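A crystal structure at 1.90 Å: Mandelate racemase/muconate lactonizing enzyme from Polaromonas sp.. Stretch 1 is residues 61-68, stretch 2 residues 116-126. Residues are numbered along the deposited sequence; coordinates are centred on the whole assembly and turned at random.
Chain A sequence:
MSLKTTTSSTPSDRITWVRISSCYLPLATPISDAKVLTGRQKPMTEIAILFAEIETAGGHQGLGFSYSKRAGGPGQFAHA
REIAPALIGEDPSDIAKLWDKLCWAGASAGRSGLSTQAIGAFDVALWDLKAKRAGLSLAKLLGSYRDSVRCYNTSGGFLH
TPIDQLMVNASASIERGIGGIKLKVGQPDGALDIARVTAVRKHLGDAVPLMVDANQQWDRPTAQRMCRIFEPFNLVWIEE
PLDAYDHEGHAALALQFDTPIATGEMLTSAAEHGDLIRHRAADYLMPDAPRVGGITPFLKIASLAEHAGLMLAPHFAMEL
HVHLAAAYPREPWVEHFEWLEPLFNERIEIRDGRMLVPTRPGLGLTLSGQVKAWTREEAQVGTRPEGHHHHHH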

# COMPACT_ATOMS: atom_id res chain seq x y z
N GLN A 61 -42.55 -13.45 -25.03
CA GLN A 61 -42.19 -14.61 -24.23
C GLN A 61 -40.69 -14.78 -24.09
O GLN A 61 -39.92 -14.38 -24.96
CB GLN A 61 -42.80 -15.88 -24.85
CG GLN A 61 -42.36 -17.17 -24.16
CD GLN A 61 -43.07 -18.41 -24.70
OE1 GLN A 61 -43.12 -18.64 -25.91
NE2 GLN A 61 -43.63 -19.22 -23.79
N GLY A 62 -40.28 -15.37 -22.97
CA GLY A 62 -38.88 -15.61 -22.72
C GLY A 62 -38.65 -16.93 -22.01
O GLY A 62 -39.52 -17.40 -21.26
N LEU A 63 -37.49 -17.53 -22.24
CA LEU A 63 -37.13 -18.80 -21.62
C LEU A 63 -35.73 -18.66 -21.05
O LEU A 63 -34.83 -18.13 -21.70
CB LEU A 63 -37.14 -19.92 -22.66
CG LEU A 63 -36.63 -21.30 -22.22
CD1 LEU A 63 -37.51 -21.87 -21.13
CD2 LEU A 63 -36.62 -22.25 -23.43
N GLY A 64 -35.54 -19.15 -19.83
CA GLY A 64 -34.24 -19.08 -19.19
C GLY A 64 -34.05 -20.29 -18.31
O GLY A 64 -34.97 -21.10 -18.14
N PHE A 65 -32.86 -20.45 -17.74
CA PHE A 65 -32.63 -21.60 -16.88
C PHE A 65 -31.42 -21.44 -15.98
O PHE A 65 -30.57 -20.58 -16.21
CB PHE A 65 -32.49 -22.88 -17.72
CG PHE A 65 -31.24 -22.93 -18.56
CD1 PHE A 65 -30.06 -23.47 -18.05
CD2 PHE A 65 -31.24 -22.45 -19.87
CE1 PHE A 65 -28.90 -23.52 -18.82
CE2 PHE A 65 -30.09 -22.49 -20.65
CZ PHE A 65 -28.91 -23.04 -20.12
N SER A 66 -31.37 -22.25 -14.93
CA SER A 66 -30.25 -22.29 -14.02
C SER A 66 -30.09 -23.79 -13.81
O SER A 66 -30.85 -24.57 -14.39
CB SER A 66 -30.55 -21.56 -12.70
OG SER A 66 -31.68 -22.11 -12.03
N TYR A 67 -29.12 -24.21 -13.01
CA TYR A 67 -28.92 -25.64 -12.82
C TYR A 67 -28.17 -25.94 -11.54
O TYR A 67 -27.63 -25.05 -10.89
CB TYR A 67 -28.12 -26.20 -14.01
CG TYR A 67 -26.65 -25.86 -13.94
CD1 TYR A 67 -25.74 -26.72 -13.32
CD2 TYR A 67 -26.16 -24.66 -14.44
CE1 TYR A 67 -24.40 -26.40 -13.20
CE2 TYR A 67 -24.82 -24.32 -14.33
CZ TYR A 67 -23.94 -25.19 -13.71
OH TYR A 67 -22.61 -24.86 -13.57
N SER A 68 -28.14 -27.22 -11.19
CA SER A 68 -27.43 -27.69 -10.01
C SER A 68 -26.82 -29.04 -10.35
O SER A 68 -27.50 -29.93 -10.85
CB SER A 68 -28.37 -27.88 -8.82
OG SER A 68 -29.02 -26.67 -8.47
N THR A 116 -30.17 -16.72 -5.57
CA THR A 116 -29.85 -15.91 -6.74
C THR A 116 -29.78 -16.77 -8.01
O THR A 116 -29.97 -16.26 -9.11
CB THR A 116 -28.55 -15.10 -6.54
OG1 THR A 116 -27.53 -15.95 -6.01
CG2 THR A 116 -28.78 -13.94 -5.60
N GLN A 117 -29.51 -18.06 -7.86
CA GLN A 117 -29.46 -18.94 -9.03
C GLN A 117 -30.91 -19.11 -9.51
O GLN A 117 -31.17 -19.19 -10.71
CB GLN A 117 -28.83 -20.29 -8.66
CG GLN A 117 -27.39 -20.12 -8.18
CD GLN A 117 -26.71 -21.42 -7.78
OE1 GLN A 117 -27.37 -22.41 -7.44
NE2 GLN A 117 -25.38 -21.40 -7.78
N ALA A 118 -31.84 -19.16 -8.57
CA ALA A 118 -33.25 -19.27 -8.92
C ALA A 118 -33.62 -17.98 -9.67
O ALA A 118 -34.27 -18.01 -10.72
CB ALA A 118 -34.10 -19.42 -7.66
N ILE A 119 -33.18 -16.85 -9.12
CA ILE A 119 -33.44 -15.56 -9.74
C ILE A 119 -32.86 -15.54 -11.16
O ILE A 119 -33.47 -15.00 -12.09
CB ILE A 119 -32.81 -14.41 -8.90
CG1 ILE A 119 -33.58 -14.26 -7.58
CG2 ILE A 119 -32.81 -13.10 -9.68
CD1 ILE A 119 -32.97 -13.22 -6.62
N GLY A 120 -31.69 -16.15 -11.32
CA GLY A 120 -31.04 -16.20 -12.62
C GLY A 120 -31.86 -16.86 -13.72
O GLY A 120 -31.74 -16.47 -14.88
N ALA A 121 -32.67 -17.85 -13.38
CA ALA A 121 -33.50 -18.51 -14.39
C ALA A 121 -34.46 -17.48 -14.98
O ALA A 121 -34.69 -17.45 -16.20
CB ALA A 121 -34.27 -19.67 -13.78
N PHE A 122 -35.02 -16.64 -14.11
CA PHE A 122 -35.95 -15.60 -14.53
C PHE A 122 -35.19 -14.53 -15.30
O PHE A 122 -35.65 -14.04 -16.33
CB PHE A 122 -36.63 -14.94 -13.31
CG PHE A 122 -37.48 -15.89 -12.49
CD1 PHE A 122 -38.57 -16.53 -13.06
CD2 PHE A 122 -37.18 -16.13 -11.16
CE1 PHE A 122 -39.35 -17.42 -12.30
CE2 PHE A 122 -37.95 -17.01 -10.39
CZ PHE A 122 -39.04 -17.66 -10.97
N ASP A 123 -34.02 -14.16 -14.79
CA ASP A 123 -33.18 -13.14 -15.41
C ASP A 123 -32.85 -13.51 -16.85
O ASP A 123 -32.95 -12.67 -17.75
CB ASP A 123 -31.89 -12.98 -14.60
CG ASP A 123 -31.04 -11.82 -15.08
OD1 ASP A 123 -31.40 -10.66 -14.80
OD2 ASP A 123 -30.01 -12.08 -15.73
N VAL A 124 -32.46 -14.76 -17.08
CA VAL A 124 -32.12 -15.18 -18.43
C VAL A 124 -33.34 -15.08 -19.34
O VAL A 124 -33.26 -14.61 -20.48
CB VAL A 124 -31.58 -16.62 -18.46
CG1 VAL A 124 -31.33 -17.06 -19.89
CG2 VAL A 124 -30.28 -16.71 -17.66
N ALA A 125 -34.48 -15.51 -18.82
CA ALA A 125 -35.72 -15.47 -19.58
C ALA A 125 -36.05 -14.02 -19.97
O ALA A 125 -36.48 -13.76 -21.09
CB ALA A 125 -36.86 -16.08 -18.75
N LEU A 126 -35.84 -13.08 -19.05
CA LEU A 126 -36.13 -11.67 -19.34
C LEU A 126 -35.22 -11.15 -20.46
O LEU A 126 -35.66 -10.39 -21.33
CB LEU A 126 -35.97 -10.81 -18.09
CG LEU A 126 -37.05 -10.97 -17.01
CD1 LEU A 126 -36.69 -10.17 -15.77
CD2 LEU A 126 -38.38 -10.51 -17.58
O HOH W 1 -26.78 -25.14 -7.40

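The strand and the helix in this contact come so close that their backbones touch directly: the axes approach to 5.4 Å, and the CA atoms of Gly-64 and Ala-125 lie only 3.9 Å apart. Such packing is possible because the strand has glycine at two positions where a CB would run into the helix. In both Gly-62 and Gly-64 a CB would point toward the helix. At Gly-62 it would fall 2.1 Å from Ala-125 O; at Gly-64 it would lie 2.3 Å from Ala-121 O and 2.4 Å from Ala-125 N, and would also run into Val-124 CB. Hydrogen is all that fits.

With side chains out of the way, CA-H groups meet carbonyl oxygens. Gly-62 CA lies 3.4 Å from Ala-125 O, with an angle of 149° at the hydrogen, and Gly-64 CA lies 3.4 Å from Ala-121 O, at 135°. A third contact runs the other way, from Ala-125 CA to Leu-63 O at 3.5 Å and 151°. These CA-H...O contacts are weaker than conventional hydrogen bonds, and no clear example of the latter joins the two segments. Ala-121 O also accepts from Ala-125 N within the helix, at 3.3 Å, so the same carbonyl serves helix and interface. Phe-65 N, 3.8 Å from Ala-121 O, is buried without a partner.

On the helix, small residues match the glycines. Ala-125 has the largest area covered by the strand, and its CB rests 3.5 Å from Gly-64 N; the methyl fills space without holding the backbones apart. Val-124, whose CB points toward the strand, places CG1 3.6 Å from Gly-64 CA, using the room that glycine leaves. The strand's alternation sends the CA-to-CB bonds of Leu-63, Phe-65 and Tyr-67 away from the helix, so these large residues meet it mainly through their backbones.

Ser-66 continues the inward-facing series, and here a short side chain is accommodated. Its CB approaches Gln-117 O to 3.2 Å, while its OG lies 4.0 Å from Ala-121 CB. The hydroxyl is also hydrogen-bonded elsewhere in the structure, so a polar group is not left unsatisfied in this buried site.

Toward the end of the strand segment, water takes over from direct packing. A single molecule lies 2.9 Å from Ser-68 OG and donates a hydrogen bond to Gln-117 OE1 at 2.8 Å. The long, polar side chain of Gln-117 thus reaches a bridge to a residue that the helix barely covers.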